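Local coordinates for protein putative lipase (Bacteroides thetaiotaomicron VPI-5482, PDB 3BZW) that is a putative lipase of the GDSL/SGNH hydrolase family that probably hydrolyses ester bonds in lipids, possibly lysophospholipids, at residues I46-L57 with T245-M256. Numbering follows the deposited sequence.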
loop_
_atom_site.group_PDB
_atom_site.type_symbol
_atom_site.label_atom_id
_atom_site.label_comp_id
_atom_site.label_asym_id
_atom_site.label_seq_id
_atom_site.Cartn_x
_atom_site.Cartn_y
_atom_site.Cartn_z
ATOM N N ILE A 46 -19.346 -15.524 42.017
ATOM C CA ILE A 46 -19.571 -15.327 40.590
ATOM C C ILE A 46 -20.530 -16.362 40.009
ATOM O O ILE A 46 -20.344 -17.565 40.191
ATOM C CB ILE A 46 -18.246 -15.420 39.788
ATOM C CG1 ILE A 46 -17.289 -14.306 40.218
ATOM C CG2 ILE A 46 -18.534 -15.330 38.289
ATOM C CD1 ILE A 46 -15.936 -14.370 39.538
ATOM N N LYS A 47 -21.562 -15.880 39.321
ATOM C CA LYS A 47 -22.518 -16.758 38.656
ATOM C C LYS A 47 -21.978 -16.822 37.229
ATOM O O LYS A 47 -21.848 -15.789 36.565
ATOM C CB LYS A 47 -23.919 -16.143 38.679
ATOM C CG LYS A 47 -25.001 -17.022 38.068
ATOM C CD LYS A 47 -26.379 -16.417 38.293
ATOM C CE LYS A 47 -27.474 -17.292 37.708
ATOM N NZ LYS A 47 -28.821 -16.691 37.919
ATOM N N LYS A 48 -21.650 -18.026 36.770
ATOM C CA LYS A 48 -21.073 -18.207 35.438
ATOM C C LYS A 48 -22.044 -18.191 34.257
ATOM O O LYS A 48 -23.238 -18.468 34.405
ATOM C CB LYS A 48 -20.226 -19.486 35.413
ATOM C CG LYS A 48 -18.916 -19.379 36.211
ATOM C CD LYS A 48 -19.147 -19.351 37.728
ATOM C CE LYS A 48 -17.842 -19.136 38.490
ATOM N NZ LYS A 48 -18.032 -19.197 39.976
ATOM N N TYR A 49 -21.509 -17.873 33.080
ATOM C CA TYR A 49 -22.317 -17.778 31.872
ATOM C C TYR A 49 -23.178 -19.005 31.579
ATOM O O TYR A 49 -24.319 -18.866 31.137
ATOM C CB TYR A 49 -21.422 -17.439 30.669
ATOM C CG TYR A 49 -20.460 -18.528 30.246
ATOM C CD1 TYR A 49 -20.825 -19.469 29.285
ATOM C CD2 TYR A 49 -19.176 -18.603 30.788
ATOM C CE1 TYR A 49 -19.935 -20.460 28.868
ATOM C CE2 TYR A 49 -18.277 -19.593 30.380
ATOM C CZ TYR A 49 -18.664 -20.515 29.421
ATOM O OH TYR A 49 -17.781 -21.484 29.001
ATOM N N TRP A 50 -22.655 -20.201 31.826
ATOM C CA TRP A 50 -23.438 -21.404 31.565
ATOM C C TRP A 50 -24.598 -21.556 32.547
ATOM O O TRP A 50 -25.568 -22.267 32.275
ATOM C CB TRP A 50 -22.551 -22.656 31.595
ATOM C CG TRP A 50 -21.520 -22.672 32.679
ATOM C CD1 TRP A 50 -20.196 -22.352 32.558
ATOM C CD2 TRP A 50 -21.726 -23.010 34.052
ATOM N NE1 TRP A 50 -19.563 -22.472 33.771
ATOM C CE2 TRP A 50 -20.480 -22.874 34.708
ATOM C CE3 TRP A 50 -22.842 -23.417 34.797
ATOM C CZ2 TRP A 50 -20.319 -23.128 36.072
ATOM C CZ3 TRP A 50 -22.680 -23.670 36.159
ATOM C CH2 TRP A 50 -21.425 -23.524 36.779
ATOM N N ASP A 51 -24.499 -20.879 33.687
ATOM C CA ASP A 51 -25.551 -20.933 34.695
ATOM C C ASP A 51 -26.722 -20.070 34.212
ATOM O O ASP A 51 -27.889 -20.393 34.436
ATOM C CB ASP A 51 -25.026 -20.401 36.028
ATOM C CG ASP A 51 -25.633 -21.113 37.218
ATOM O OD1 ASP A 51 -26.858 -21.351 37.208
ATOM O OD2 ASP A 51 -24.887 -21.430 38.166
ATOM N N PHE A 52 -26.400 -18.965 33.546
ATOM C CA PHE A 52 -27.426 -18.079 33.010
ATOM C C PHE A 52 -28.120 -18.756 31.834
ATOM O O PHE A 52 -29.333 -18.632 31.664
ATOM C CB PHE A 52 -26.807 -16.759 32.551
ATOM C CG PHE A 52 -26.489 -15.818 33.674
ATOM C CD1 PHE A 52 -27.509 -15.145 34.342
ATOM C CD2 PHE A 52 -25.171 -15.600 34.061
ATOM C CE1 PHE A 52 -27.225 -14.260 35.385
ATOM C CE2 PHE A 52 -24.869 -14.717 35.104
ATOM C CZ PHE A 52 -25.898 -14.045 35.766
ATOM N N LEU A 53 -27.348 -19.472 31.024
ATOM C CA LEU A 53 -27.912 -20.167 29.873
ATOM C C LEU A 53 -28.813 -21.304 30.343
ATOM O O LEU A 53 -29.808 -21.631 29.693
ATOM C CB LEU A 53 -26.797 -20.708 28.972
ATOM C CG LEU A 53 -26.000 -19.647 28.206
ATOM C CD1 LEU A 53 -24.884 -20.315 27.418
ATOM C CD2 LEU A 53 -26.927 -18.881 27.270
ATOM N N LYS A 54 -28.461 -21.902 31.476
ATOM C CA LYS A 54 -29.264 -22.979 32.039
ATOM C C LYS A 54 -30.632 -22.397 32.377
ATOM O O LYS A 54 -31.674 -22.980 32.081
ATOM C CB LYS A 54 -28.609 -23.515 33.314
ATOM C CG LYS A 54 -29.323 -24.719 33.909
ATOM C CD LYS A 54 -28.724 -25.138 35.247
ATOM C CE LYS A 54 -29.115 -24.177 36.358
ATOM N NZ LYS A 54 -28.552 -24.602 37.672
ATOM N N GLU A 55 -30.599 -21.222 32.993
ATOM C CA GLU A 55 -31.785 -20.490 33.419
ATOM C C GLU A 55 -32.646 -19.961 32.271
ATOM O O GLU A 55 -33.864 -20.141 32.266
ATOM C CB GLU A 55 -31.338 -19.322 34.302
ATOM C CG GLU A 55 -32.405 -18.305 34.669
ATOM C CD GLU A 55 -31.799 -17.087 35.355
ATOM O OE1 GLU A 55 -30.909 -17.278 36.212
ATOM O OE2 GLU A 55 -32.210 -15.948 35.046
ATOM N N TRP A 56 -32.003 -19.320 31.300
ATOM C CA TRP A 56 -32.709 -18.721 30.171
ATOM C C TRP A 56 -33.157 -19.664 29.063
ATOM O O TRP A 56 -34.218 -19.467 28.470
ATOM C CB TRP A 56 -31.850 -17.626 29.527
ATOM C CG TRP A 56 -31.348 -16.563 30.455
ATOM C CD1 TRP A 56 -31.971 -16.076 31.571
ATOM C CD2 TRP A 56 -30.165 -15.775 30.282
ATOM N NE1 TRP A 56 -31.253 -15.025 32.097
ATOM C CE2 TRP A 56 -30.139 -14.819 31.324
ATOM C CE3 TRP A 56 -29.125 -15.778 29.341
ATOM C CZ2 TRP A 56 -29.114 -13.876 31.452
ATOM C CZ3 TRP A 56 -28.103 -14.837 29.468
ATOM C CH2 TRP A 56 -28.108 -13.900 30.518
ATOM N N LEU A 57 -32.346 -20.675 28.770
ATOM C CA LEU A 57 -32.667 -21.603 27.692
ATOM C C LEU A 57 -32.866 -23.051 28.116
ATOM O O LEU A 57 -33.082 -23.920 27.270
ATOM C CB LEU A 57 -31.578 -21.527 26.615
ATOM C CG LEU A 57 -31.425 -20.156 25.949
ATOM C CD1 LEU A 57 -30.240 -20.161 24.993
ATOM C CD2 LEU A 57 -32.704 -19.816 25.205
ATOM N N THR A 245 -19.919 -11.403 38.049
ATOM C CA THR A 245 -21.231 -11.868 37.626
ATOM C C THR A 245 -21.814 -10.986 36.523
ATOM O O THR A 245 -22.369 -11.496 35.543
ATOM C CB THR A 245 -22.201 -11.934 38.829
ATOM O OG1 THR A 245 -21.817 -13.023 39.681
ATOM C CG2 THR A 245 -23.637 -12.137 38.359
ATOM N N LYS A 246 -21.678 -9.669 36.668
ATOM C CA LYS A 246 -22.203 -8.747 35.661
ATOM C C LYS A 246 -21.573 -9.051 34.300
ATOM O O LYS A 246 -22.256 -9.022 33.276
ATOM C CB LYS A 246 -21.926 -7.292 36.071
ATOM C CG LYS A 246 -22.653 -6.241 35.219
ATOM C CD LYS A 246 -22.403 -4.829 35.747
ATOM C CE LYS A 246 -23.195 -3.784 34.964
ATOM N NZ LYS A 246 -24.669 -3.951 35.136
ATOM N N GLY A 247 -20.276 -9.362 34.297
ATOM C CA GLY A 247 -19.585 -9.678 33.056
ATOM C C GLY A 247 -20.014 -11.024 32.499
ATOM O O GLY A 247 -20.152 -11.194 31.285
ATOM N N GLN A 248 -20.219 -11.984 33.395
ATOM C CA GLN A 248 -20.653 -13.326 33.010
ATOM C C GLN A 248 -22.044 -13.267 32.379
ATOM O O GLN A 248 -22.353 -14.032 31.463
ATOM C CB GLN A 248 -20.692 -14.242 34.238
ATOM C CG GLN A 248 -19.328 -14.641 34.794
ATOM C CD GLN A 248 -18.608 -15.669 33.931
ATOM O OE1 GLN A 248 -19.220 -16.341 33.101
ATOM N NE2 GLN A 248 -17.303 -15.804 34.138
ATOM N N GLU A 249 -22.882 -12.359 32.871
ATOM C CA GLU A 249 -24.229 -12.227 32.340
ATOM C C GLU A 249 -24.213 -11.573 30.957
ATOM O O GLU A 249 -24.986 -11.955 30.078
ATOM C CB GLU A 249 -25.114 -11.436 33.317
ATOM C CG GLU A 249 -26.534 -11.208 32.810
ATOM C CD GLU A 249 -27.548 -10.992 33.929
ATOM O OE1 GLU A 249 -27.185 -10.407 34.971
ATOM O OE2 GLU A 249 -28.719 -11.398 33.755
ATOM N N ARG A 250 -23.336 -10.593 30.754
ATOM C CA ARG A 250 -23.251 -9.953 29.445
ATOM C C ARG A 250 -22.715 -10.996 28.461
ATOM O O ARG A 250 -23.164 -11.079 27.316
ATOM C CB ARG A 250 -22.330 -8.725 29.499
ATOM C CG ARG A 250 -22.082 -8.086 28.133
ATOM C CD ARG A 250 -21.730 -6.608 28.227
ATOM N NE ARG A 250 -21.481 -6.047 26.897
ATOM C CZ ARG A 250 -21.506 -4.750 26.607
ATOM N NH1 ARG A 250 -21.772 -3.853 27.551
ATOM N NH2 ARG A 250 -21.270 -4.350 25.362
HETATM N N MSE A 251 -21.766 -11.804 28.923
HETATM C CA MSE A 251 -21.191 -12.870 28.099
HETATM C C MSE A 251 -22.277 -13.865 27.690
HETATM O O MSE A 251 -22.404 -14.223 26.517
HETATM C CB MSE A 251 -20.108 -13.617 28.884
HETATM C CG MSE A 251 -18.789 -12.874 29.009
HETATM SE SE MSE A 251 -17.674 -13.608 30.423
HETATM C CE MSE A 251 -17.622 -15.443 29.829
ATOM N N ALA A 252 -23.056 -14.307 28.673
ATOM C CA ALA A 252 -24.128 -15.271 28.434
ATOM C C ALA A 252 -25.185 -14.725 27.485
ATOM O O ALA A 252 -25.633 -15.419 26.567
ATOM C CB ALA A 252 -24.773 -15.676 29.764
ATOM N N ARG A 253 -25.582 -13.475 27.695
ATOM C CA ARG A 253 -26.593 -12.874 26.836
ATOM C C ARG A 253 -26.056 -12.740 25.410
ATOM O O ARG A 253 -26.796 -12.895 24.433
ATOM C CB ARG A 253 -27.000 -11.502 27.373
ATOM C CG ARG A 253 -28.387 -11.087 26.937
ATOM C CD ARG A 253 -29.444 -11.894 27.668
ATOM N NE ARG A 253 -30.713 -11.871 26.952
ATOM C CZ ARG A 253 -31.826 -12.454 27.386
ATOM N NH1 ARG A 253 -31.830 -13.104 28.545
ATOM N NH2 ARG A 253 -32.932 -12.395 26.654
ATOM N N THR A 254 -24.765 -12.449 25.295
ATOM C CA THR A 254 -24.133 -12.315 23.985
ATOM C C THR A 254 -24.167 -13.682 23.319
ATOM O O THR A 254 -24.581 -13.827 22.170
ATOM C CB THR A 254 -22.661 -11.864 24.125
ATOM O OG1 THR A 254 -22.620 -10.546 24.682
ATOM C CG2 THR A 254 -21.961 -11.860 22.769
ATOM N N LEU A 255 -23.741 -14.687 24.070
ATOM C CA LEU A 255 -23.697 -16.060 23.590
ATOM C C LEU A 255 -25.083 -16.527 23.149
ATOM O O LEU A 255 -25.230 -17.205 22.130
ATOM C CB LEU A 255 -23.154 -16.952 24.710
ATOM C CG LEU A 255 -22.533 -18.305 24.380
ATOM C CD1 LEU A 255 -21.586 -18.183 23.195
ATOM C CD2 LEU A 255 -21.794 -18.810 25.619
HETATM N N MSE A 256 -26.102 -16.151 23.914
HETATM C CA MSE A 256 -27.463 -16.545 23.591
HETATM C C MSE A 256 -27.859 -16.167 22.167
HETATM O O MSE A 256 -28.394 -16.990 21.427
HETATM C CB MSE A 256 -28.452 -15.918 24.572
HETATM C CG MSE A 256 -29.878 -16.388 24.368
HETATM SE SE MSE A 256 -31.087 -15.694 25.718
HETATM C CE MSE A 256 -32.483 -15.061 24.554
#
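Ala252 CB packs against Tyr49, Phe52 and Trp56 where helices 49-57 and 245-256 cross. Trp56 CZ3 comes to 3.4 Å from Ala252 CB, which Phe52 CB and Tyr49 CB also touch. The axes approach to 8.3 Å at an angle of 54°, consistent with the small side chain at the crossing. Tyr49, Phe52 and Trp56 act as knobs in holes of helix 245-256. On one flank, Leu255 CD2 packs against Tyr49 CD1 and Leu53 CD1. Both helices belong to the alpha/beta/alpha fold of SGNH hydrolases, in which helices flank a five-stranded parallel sheet. Tyr49 and Leu255 also touch strand 91-95 of that sheet. Further out, Glu249 CB lies over one face of Phe52, 3.9 Å from the ring centroid. Lys47 CD lies over the opposite face and its NZ forms a salt bridge with Glu55. Arg253 CZ makes a cation-pi contact with Trp56, 4.7 Å from the six-membered ring centroid, with the guanidinium steeply inclined to the indole. Gln248 bends at chi2 (-74°), so that Tyr49 N donates a bent hydrogen bond to Gln248 OE1 (2.8 Å), from out of the amide plane. The amide is nearly coplanar with the Tyr49 ring, and Gln248 NE2 is hydrogen-bonded to Ile36 O. At the edge, Lys47 N donates a nearly straight hydrogen bond to Thr245 OG1 (2.9 Å).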